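Local coordinates for Serine/threonine-protein kinase-like protein ACR4 (Arabidopsis thaliana, PDB 7A0J) that acts as a plant receptor kinase that, paired with the CLE40 peptide, controls formative cell divisions in root meristems, its extracellular propeller domain being the part described here, at residues Ser144-Lys158 / Lys177-Val191. Numbering follows the deposited sequence.
Sequences SAGSEFNCALSSKDK and KEKKFQKIAAGGYHV
The carbonyl oxygen of G188 is gripped twice: S147 N donates to G188 O at 3.0 Å, and a water that also accepts from E148 N gives it a second hydrogen bond. The direct N-H points well at its target, 162° at the hydrogen. Further along the interface, A186 N donates to S144 OG over 2.9 Å in a nearly straight bond; with OG anti to the S144 backbone N (chi1 -152°), the hydroxyl reaches the facing strand and also hydrogen-bonds S3 OG. These links join consecutive curated repeats of the ectodomain, and the sheets of 144-158 and 177-191 stand as adjacent blades of a beta-propeller, strands 150-154 and 183-186 facing each other antiparallel at 7.8 Å between axes. Apolar side chains make up much of the middle. The F149 ring, turned back over G146 CA by its first torsion (chi1 67°), receives H190 O at its edge, in plane, and its CE1 meets V191 CG2 at 3.6 Å and A186 CB at 4.0 Å. V191 CG2 also touches the sulfur of C151, half of the disulfide to C162. Replacing the F149 ring by an alanine is likely to open a gap beside A186 and strip V191 CG2 of its contact with that ring. L153 CD2 touches both I184 CG2 (3.6 Å) and F181 CB (3.7 Å); L153 and I184 run alongside in opposing senses, whereas F181 lies roughly perpendicular to L153. Where 144-158 ends, F181 N donates to K158 O at 3.1 Å, while the F181 ring meets W205 of its own blade.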
ATOM      1  N   SER A 144       0.803   5.373   3.664  1.00 40.24           N
ATOM      2  CA  SER A 144      -0.076   4.176   3.724  1.00 39.58           C
ATOM      3  C   SER A 144      -1.534   4.631   3.820  1.00 40.47           C
ATOM      4  O   SER A 144      -1.840   5.457   4.705  1.00 41.55           O
ATOM      5  CB  SER A 144       0.305   3.272   4.866  1.00 39.31           C
ATOM      6  OG  SER A 144      -0.044   1.926   4.580  1.00 38.65           O
ATOM      7  N   ALA A 145      -2.391   4.110   2.937  1.00 40.26           N
ATOM      8  CA  ALA A 145      -3.784   4.566   2.729  1.00 41.83           C
ATOM      9  C   ALA A 145      -4.767   3.601   3.401  1.00 42.51           C
ATOM     10  O   ALA A 145      -4.628   2.376   3.203  1.00 41.48           O
ATOM     11  CB  ALA A 145      -4.059   4.686   1.253  1.00 41.94           C
ATOM     12  N   GLY A 146      -5.716   4.148   4.167  1.00 44.37           N
ATOM     13  CA  GLY A 146      -6.915   3.439   4.648  1.00 46.04           C
ATOM     14  C   GLY A 146      -8.110   3.726   3.756  1.00 48.27           C
ATOM     15  O   GLY A 146      -7.909   4.324   2.683  1.00 48.14           O
ATOM     16  N   SER A 147      -9.311   3.319   4.179  1.00 50.72           N
ATOM     17  CA  SER A 147     -10.579   3.517   3.428  1.00 53.90           C
ATOM     18  C   SER A 147     -10.946   5.006   3.394  1.00 56.24           C
ATOM     19  O   SER A 147     -11.303   5.494   2.307  1.00 57.67           O
ATOM     20  CB  SER A 147     -11.703   2.691   4.007  1.00 56.17           C
ATOM     21  OG  SER A 147     -11.466   1.305   3.810  1.00 54.62           O
ATOM     22  N   GLU A 148     -10.862   5.692   4.540  1.00 57.23           N
ATOM     23  CA  GLU A 148     -11.325   7.097   4.713  1.00 60.14           C
ATOM     24  C   GLU A 148     -10.242   7.944   5.396  1.00 58.75           C
ATOM     25  O   GLU A 148     -10.598   8.988   5.974  1.00 61.31           O
ATOM     26  CB  GLU A 148     -12.624   7.121   5.524  1.00 64.19           C
ATOM     27  CG  GLU A 148     -13.709   6.219   4.960  1.00 66.26           C
ATOM     28  CD  GLU A 148     -15.026   6.254   5.716  1.00 70.98           C
ATOM     29  OE1 GLU A 148     -15.430   7.349   6.158  1.00 73.95           O
ATOM     30  OE2 GLU A 148     -15.650   5.182   5.861  1.00 72.13           O
ATOM     31  N   PHE A 149      -8.971   7.529   5.313  1.00 55.34           N
ATOM     32  CA  PHE A 149      -7.804   8.249   5.888  1.00 54.21           C
ATOM     33  C   PHE A 149      -6.522   7.831   5.156  1.00 51.36           C
ATOM     34  O   PHE A 149      -6.556   6.851   4.384  1.00 49.98           O
ATOM     35  CB  PHE A 149      -7.682   7.967   7.389  1.00 54.46           C
ATOM     36  CG  PHE A 149      -7.321   6.544   7.734  1.00 52.17           C
ATOM     37  CD1 PHE A 149      -5.997   6.161   7.880  1.00 49.56           C
ATOM     38  CD2 PHE A 149      -8.307   5.583   7.898  1.00 53.09           C
ATOM     39  CE1 PHE A 149      -5.668   4.848   8.188  1.00 47.97           C
ATOM     40  CE2 PHE A 149      -7.977   4.274   8.208  1.00 51.41           C
ATOM     41  CZ  PHE A 149      -6.659   3.908   8.353  1.00 48.82           C
ATOM     42  N   ASN A 150      -5.429   8.557   5.409  1.00 51.05           N
ATOM     43  CA  ASN A 150      -4.058   8.237   4.923  1.00 49.02           C
ATOM     44  C   ASN A 150      -3.064   8.533   6.053  1.00 49.32           C
ATOM     45  O   ASN A 150      -3.280   9.521   6.785  1.00 51.33           O
ATOM     46  CB  ASN A 150      -3.722   9.004   3.640  1.00 48.94           C
ATOM     47  CG  ASN A 150      -2.766   8.258   2.734  1.00 46.90           C
ATOM     48  OD1 ASN A 150      -1.594   8.081   3.063  1.00 46.11           O
ATOM     49  ND2 ASN A 150      -3.252   7.821   1.585  1.00 46.65           N
ATOM     50  N   CYS A 151      -2.031   7.699   6.203  1.00 48.10           N
ATOM     51  CA  CYS A 151      -0.998   7.820   7.267  1.00 48.71           C
ATOM     52  C   CYS A 151       0.393   7.948   6.643  1.00 47.57           C
ATOM     53  O   CYS A 151       0.520   7.746   5.422  1.00 46.32           O
ATOM     54  CB  CYS A 151      -1.026   6.629   8.217  1.00 48.90           C
ATOM     55  SG  CYS A 151      -2.594   6.461   9.106  1.00 51.82           S
ATOM     56  N   ALA A 152       1.383   8.283   7.473  1.00 48.33           N
ATOM     57  CA  ALA A 152       2.813   8.412   7.111  1.00 48.04           C
ATOM     58  C   ALA A 152       3.653   8.435   8.392  1.00 49.52           C
ATOM     59  O   ALA A 152       3.087   8.725   9.468  1.00 50.50           O
ATOM     60  CB  ALA A 152       3.027   9.658   6.289  1.00 48.64           C
ATOM     61  N   LEU A 153       4.947   8.128   8.273  1.00 49.76           N
ATOM     62  CA  LEU A 153       5.922   8.161   9.393  1.00 51.84           C
ATOM     63  C   LEU A 153       6.710   9.471   9.331  1.00 53.99           C
ATOM     64  O   LEU A 153       7.124   9.859   8.223  1.00 53.28           O
ATOM     65  CB  LEU A 153       6.858   6.953   9.296  1.00 51.35           C
ATOM     66  CG  LEU A 153       6.213   5.597   9.574  1.00 50.17           C
ATOM     67  CD1 LEU A 153       7.218   4.472   9.378  1.00 50.26           C
ATOM     68  CD2 LEU A 153       5.624   5.552  10.976  1.00 51.47           C
ATOM     69  N   SER A 154       6.891  10.119  10.484  1.00 56.89           N
ATOM     70  CA  SER A 154       7.771  11.300  10.668  1.00 59.68           C
ATOM     71  C   SER A 154       9.226  10.871  10.451  1.00 60.86           C
ATOM     72  O   SER A 154       9.658   9.909  11.113  1.00 61.52           O
ATOM     73  CB  SER A 154       7.569  11.917  12.028  1.00 62.38           C
ATOM     74  OG  SER A 154       8.502  12.963  12.259  1.00 65.24           O
ATOM     75  N   SER A 155       9.937  11.548   9.545  1.00 61.65           N
ATOM     76  CA  SER A 155      11.359  11.283   9.198  1.00 63.24           C
ATOM     77  C   SER A 155      12.260  11.597  10.400  1.00 66.89           C
ATOM     78  O   SER A 155      13.321  10.951  10.524  1.00 68.33           O
ATOM     79  CB  SER A 155      11.772  12.071   7.979  1.00 63.51           C
ATOM     80  OG  SER A 155      13.155  11.899   7.705  1.00 65.90           O
ATOM     81  N   LYS A 156      11.842  12.545  11.247  1.00 68.67           N
ATOM     82  CA  LYS A 156      12.631  13.072  12.393  1.00 72.66           C
ATOM     83  C   LYS A 156      12.613  12.076  13.559  1.00 73.43           C
ATOM     84  O   LYS A 156      13.711  11.726  14.042  1.00 76.32           O
ATOM     85  CB  LYS A 156      12.078  14.430  12.840  1.00 74.49           C
ATOM     86  N   ASP A 157      11.423  11.651  14.002  1.00 71.39           N
ATOM     87  CA  ASP A 157      11.231  10.896  15.273  1.00 72.69           C
ATOM     88  C   ASP A 157      10.396   9.625  15.049  1.00 69.20           C
ATOM     89  O   ASP A 157       9.825   9.133  16.036  1.00 69.73           O
ATOM     90  CB  ASP A 157      10.595  11.793  16.341  1.00 75.32           C
ATOM     91  CG  ASP A 157       9.178  12.244  16.023  1.00 73.32           C
ATOM     92  OD1 ASP A 157       8.812  12.235  14.833  1.00 70.45           O
ATOM     93  OD2 ASP A 157       8.450  12.600  16.970  1.00 75.28           O
ATOM     94  N   LYS A 158      10.311   9.125  13.810  1.00 65.81           N
ATOM     95  CA  LYS A 158       9.713   7.806  13.453  1.00 62.93           C
ATOM     96  C   LYS A 158       8.288   7.652  14.015  1.00 61.49           C
ATOM     97  O   LYS A 158       7.817   6.501  14.101  1.00 59.83           O
ATOM     98  CB  LYS A 158      10.614   6.676  13.962  1.00 64.48           C
ATOM     99  CG  LYS A 158      12.052   6.725  13.462  1.00 66.49           C
ATOM    100  CD  LYS A 158      12.792   5.412  13.612  1.00 67.54           C
ATOM    101  CE  LYS A 158      14.162   5.425  12.967  1.00 69.67           C
ATOM    102  NZ  LYS A 158      15.113   6.285  13.710  1.00 73.91           N
ATOM    103  N   LYS A 177       3.126   9.488  20.628  1.00 63.46           N
ATOM    104  CA  LYS A 177       4.168   9.941  19.664  1.00 62.66           C
ATOM    105  C   LYS A 177       5.510   9.284  20.010  1.00 63.20           C
ATOM    106  O   LYS A 177       6.404   9.287  19.140  1.00 62.05           O
ATOM    107  CB  LYS A 177       4.288  11.470  19.667  1.00 64.75           C
ATOM    108  CG  LYS A 177       3.228  12.212  18.858  1.00 64.01           C
ATOM    109  CD  LYS A 177       1.803  12.062  19.374  1.00 64.58           C
ATOM    110  CE  LYS A 177       1.576  12.702  20.728  1.00 68.07           C
ATOM    111  NZ  LYS A 177       0.270  12.309  21.307  1.00 68.91           N
ATOM    112  N   GLU A 178       5.632   8.738  21.225  1.00 64.77           N
ATOM    113  CA  GLU A 178       6.832   8.012  21.721  1.00 66.16           C
ATOM    114  C   GLU A 178       6.981   6.675  20.980  1.00 63.54           C
ATOM    115  O   GLU A 178       8.113   6.161  20.940  1.00 64.28           O
ATOM    116  CB  GLU A 178       6.741   7.792  23.233  1.00 69.43           C
ATOM    117  CG  GLU A 178       6.966   9.054  24.050  1.00 72.73           C
ATOM    118  CD  GLU A 178       5.875  10.111  23.955  1.00 72.57           C
ATOM    119  OE1 GLU A 178       4.715   9.747  23.672  1.00 70.44           O
ATOM    120  OE2 GLU A 178       6.192  11.300  24.165  1.00 74.69           O
ATOM    121  N   LYS A 179       5.889   6.135  20.426  1.00 60.89           N
ATOM    122  CA  LYS A 179       5.886   4.866  19.647  1.00 58.64           C
ATOM    123  C   LYS A 179       6.664   5.070  18.342  1.00 56.70           C
ATOM    124  O   LYS A 179       6.186   5.834  17.479  1.00 54.99           O
ATOM    125  CB  LYS A 179       4.454   4.401  19.364  1.00 57.15           C
ATOM    126  CG  LYS A 179       3.659   3.983  20.594  1.00 59.29           C
ATOM    127  CD  LYS A 179       4.119   2.670  21.193  1.00 60.45           C
ATOM    128  CE  LYS A 179       3.450   2.353  22.513  1.00 63.14           C
ATOM    129  NZ  LYS A 179       4.040   3.134  23.627  1.00 66.50           N
ATOM    130  N   LYS A 180       7.819   4.409  18.219  1.00 57.11           N
ATOM    131  CA  LYS A 180       8.739   4.502  17.054  1.00 56.09           C
ATOM    132  C   LYS A 180       8.493   3.304  16.132  1.00 53.42           C
ATOM    133  O   LYS A 180       8.503   2.164  16.635  1.00 53.63           O
ATOM    134  CB  LYS A 180      10.194   4.544  17.534  1.00 58.94           C
ATOM    135  CG  LYS A 180      10.527   5.676  18.499  1.00 62.09           C
ATOM    136  CD  LYS A 180      10.513   7.043  17.854  1.00 62.07           C
ATOM    137  CE  LYS A 180      10.584   8.186  18.847  1.00 65.09           C
ATOM    138  NZ  LYS A 180       9.249   8.789  19.086  1.00 64.21           N
ATOM    139  N   PHE A 181       8.288   3.563  14.837  1.00 51.11           N
ATOM    140  CA  PHE A 181       7.943   2.558  13.797  1.00 48.80           C
ATOM    141  C   PHE A 181       8.992   2.599  12.679  1.00 48.60           C
ATOM    142  O   PHE A 181       9.449   3.703  12.326  1.00 49.01           O
ATOM    143  CB  PHE A 181       6.539   2.837  13.258  1.00 46.83           C
ATOM    144  CG  PHE A 181       5.434   2.618  14.261  1.00 47.08           C
ATOM    145  CD1 PHE A 181       5.098   1.339  14.676  1.00 46.89           C
ATOM    146  CD2 PHE A 181       4.777   3.695  14.838  1.00 47.76           C
ATOM    147  CE1 PHE A 181       4.093   1.141  15.613  1.00 47.64           C
ATOM    148  CE2 PHE A 181       3.778   3.495  15.779  1.00 48.42           C
ATOM    149  CZ  PHE A 181       3.438   2.218  16.165  1.00 48.37           C
ATOM    150  N   GLN A 182       9.364   1.427  12.156  1.00 48.30           N
ATOM    151  CA  GLN A 182      10.247   1.277  10.963  1.00 48.57           C
ATOM    152  C   GLN A 182       9.386   1.001   9.722  1.00 46.55           C
ATOM    153  O   GLN A 182       9.867   1.281   8.607  1.00 46.89           O
ATOM    154  CB  GLN A 182      11.304   0.190  11.187  1.00 49.96           C
ATOM    155  CG  GLN A 182      10.748  -1.208  11.426  1.00 49.13           C
ATOM    156  CD  GLN A 182      11.843  -2.187  11.772  1.00 51.20           C
ATOM    157  OE1 GLN A 182      11.893  -2.737  12.869  1.00 52.24           O
ATOM    158  NE2 GLN A 182      12.751  -2.397  10.832  1.00 52.08           N
ATOM    159  N   LYS A 183       8.168   0.477   9.906  1.00 45.29           N
ATOM    160  CA  LYS A 183       7.185   0.226   8.817  1.00 43.74           C
ATOM    161  C   LYS A 183       5.759   0.375   9.362  1.00 42.56           C
ATOM    162  O   LYS A 183       5.544   0.060  10.550  1.00 43.33           O
ATOM    163  CB  LYS A 183       7.400  -1.168   8.215  1.00 43.89           C
ATOM    164  CG  LYS A 183       8.745  -1.368   7.527  1.00 45.39           C
ATOM    165  CD  LYS A 183       8.842  -2.642   6.723  1.00 45.58           C
ATOM    166  CE  LYS A 183      10.164  -2.773   5.995  1.00 47.38           C
ATOM    167  NZ  LYS A 183      10.333  -4.126   5.415  1.00 47.85           N
ATOM    168  N   ILE A 184       4.834   0.862   8.529  1.00 40.90           N
ATOM    169  CA  ILE A 184       3.368   0.896   8.815  1.00 40.15           C
ATOM    170  C   ILE A 184       2.610   0.319   7.613  1.00 38.81           C
ATOM    171  O   ILE A 184       3.136   0.385   6.480  1.00 38.27           O
ATOM    172  CB  ILE A 184       2.881   2.318   9.171  1.00 40.73           C
ATOM    173  CG1 ILE A 184       3.215   3.340   8.080  1.00 40.70           C
ATOM    174  CG2 ILE A 184       3.420   2.746  10.530  1.00 42.20           C
ATOM    175  CD1 ILE A 184       2.332   4.565   8.105  1.00 41.10           C
ATOM    176  N   ALA A 185       1.425  -0.238   7.868  1.00 38.40           N
ATOM    177  CA  ALA A 185       0.480  -0.747   6.849  1.00 37.73           C
ATOM    178  C   ALA A 185      -0.947  -0.400   7.279  1.00 37.94           C
ATOM    179  O   ALA A 185      -1.473  -1.063   8.199  1.00 38.39           O
ATOM    180  CB  ALA A 185       0.659  -2.233   6.664  1.00 37.54           C
ATOM    181  N   ALA A 186      -1.531   0.622   6.651  1.00 37.85           N
ATOM    182  CA  ALA A 186      -2.944   1.022   6.825  1.00 38.37           C
ATOM    183  C   ALA A 186      -3.841  -0.054   6.205  1.00 38.33           C
ATOM    184  O   ALA A 186      -3.529  -0.515   5.086  1.00 37.86           O
ATOM    185  CB  ALA A 186      -3.186   2.375   6.202  1.00 38.76           C
ATOM    186  N   GLY A 187      -4.878  -0.468   6.936  1.00 38.95           N
ATOM    187  CA  GLY A 187      -5.991  -1.288   6.423  1.00 39.53           C
ATOM    188  C   GLY A 187      -7.223  -0.427   6.227  1.00 40.62           C
ATOM    189  O   GLY A 187      -7.069   0.807   6.179  1.00 40.58           O
ATOM    190  N   GLY A 188      -8.403  -1.046   6.141  1.00 41.90           N
ATOM    191  CA  GLY A 188      -9.689  -0.346   5.970  1.00 43.75           C
ATOM    192  C   GLY A 188      -9.911   0.704   7.048  1.00 44.70           C
ATOM    193  O   GLY A 188     -10.069   1.889   6.696  1.00 44.96           O
ATOM    194  N   TYR A 189      -9.917   0.286   8.317  1.00 45.42           N
ATOM    195  CA  TYR A 189     -10.291   1.128   9.486  1.00 47.15           C
ATOM    196  C   TYR A 189      -9.321   0.874  10.647  1.00 46.73           C
ATOM    197  O   TYR A 189      -9.725   1.008  11.820  1.00 48.40           O
ATOM    198  CB  TYR A 189     -11.748   0.853   9.867  1.00 49.79           C
ATOM    199  CG  TYR A 189     -12.691   0.854   8.692  1.00 50.74           C
ATOM    200  CD1 TYR A 189     -13.267   2.030   8.237  1.00 51.89           C
ATOM    201  CD2 TYR A 189     -12.980  -0.315   8.006  1.00 50.81           C
ATOM    202  CE1 TYR A 189     -14.120   2.042   7.146  1.00 53.18           C
ATOM    203  CE2 TYR A 189     -13.832  -0.320   6.912  1.00 52.06           C
ATOM    204  CZ  TYR A 189     -14.404   0.864   6.481  1.00 53.27           C
ATOM    205  OH  TYR A 189     -15.246   0.867   5.407  1.00 55.03           O
ATOM    206  N   HIS A 190      -8.071   0.537  10.321  1.00 44.79           N
ATOM    207  CA  HIS A 190      -6.978   0.280  11.294  1.00 44.56           C
ATOM    208  C   HIS A 190      -5.628   0.561  10.631  1.00 42.88           C
ATOM    209  O   HIS A 190      -5.573   0.624   9.384  1.00 41.92           O
ATOM    210  CB  HIS A 190      -7.044  -1.162  11.815  1.00 45.07           C
ATOM    211  CG  HIS A 190      -6.425  -2.150  10.886  1.00 43.57           C
ATOM    212  ND1 HIS A 190      -7.145  -2.769   9.886  1.00 43.55           N
ATOM    213  CD2 HIS A 190      -5.156  -2.600  10.778  1.00 42.31           C
ATOM    214  CE1 HIS A 190      -6.350  -3.572   9.211  1.00 42.28           C
ATOM    215  NE2 HIS A 190      -5.123  -3.485   9.736  1.00 41.58           N
ATOM    216  N   VAL A 191      -4.585   0.703  11.450  1.00 42.90           N
ATOM    217  CA  VAL A 191      -3.159   0.722  11.015  1.00 41.90           C
ATOM    218  C   VAL A 191      -2.397  -0.276  11.891  1.00 42.32           C
ATOM    219  O   VAL A 191      -2.635  -0.281  13.115  1.00 43.96           O
ATOM    220  CB  VAL A 191      -2.546   2.132  11.112  1.00 42.22           C
ATOM    221  CG1 VAL A 191      -1.138   2.178  10.537  1.00 41.23           C
ATOM    222  CG2 VAL A 191      -3.427   3.181  10.449  1.00 42.53           C
TER
HETATM  223  O   HOH W   1     -11.148   4.299   7.116  1.00 42.15           O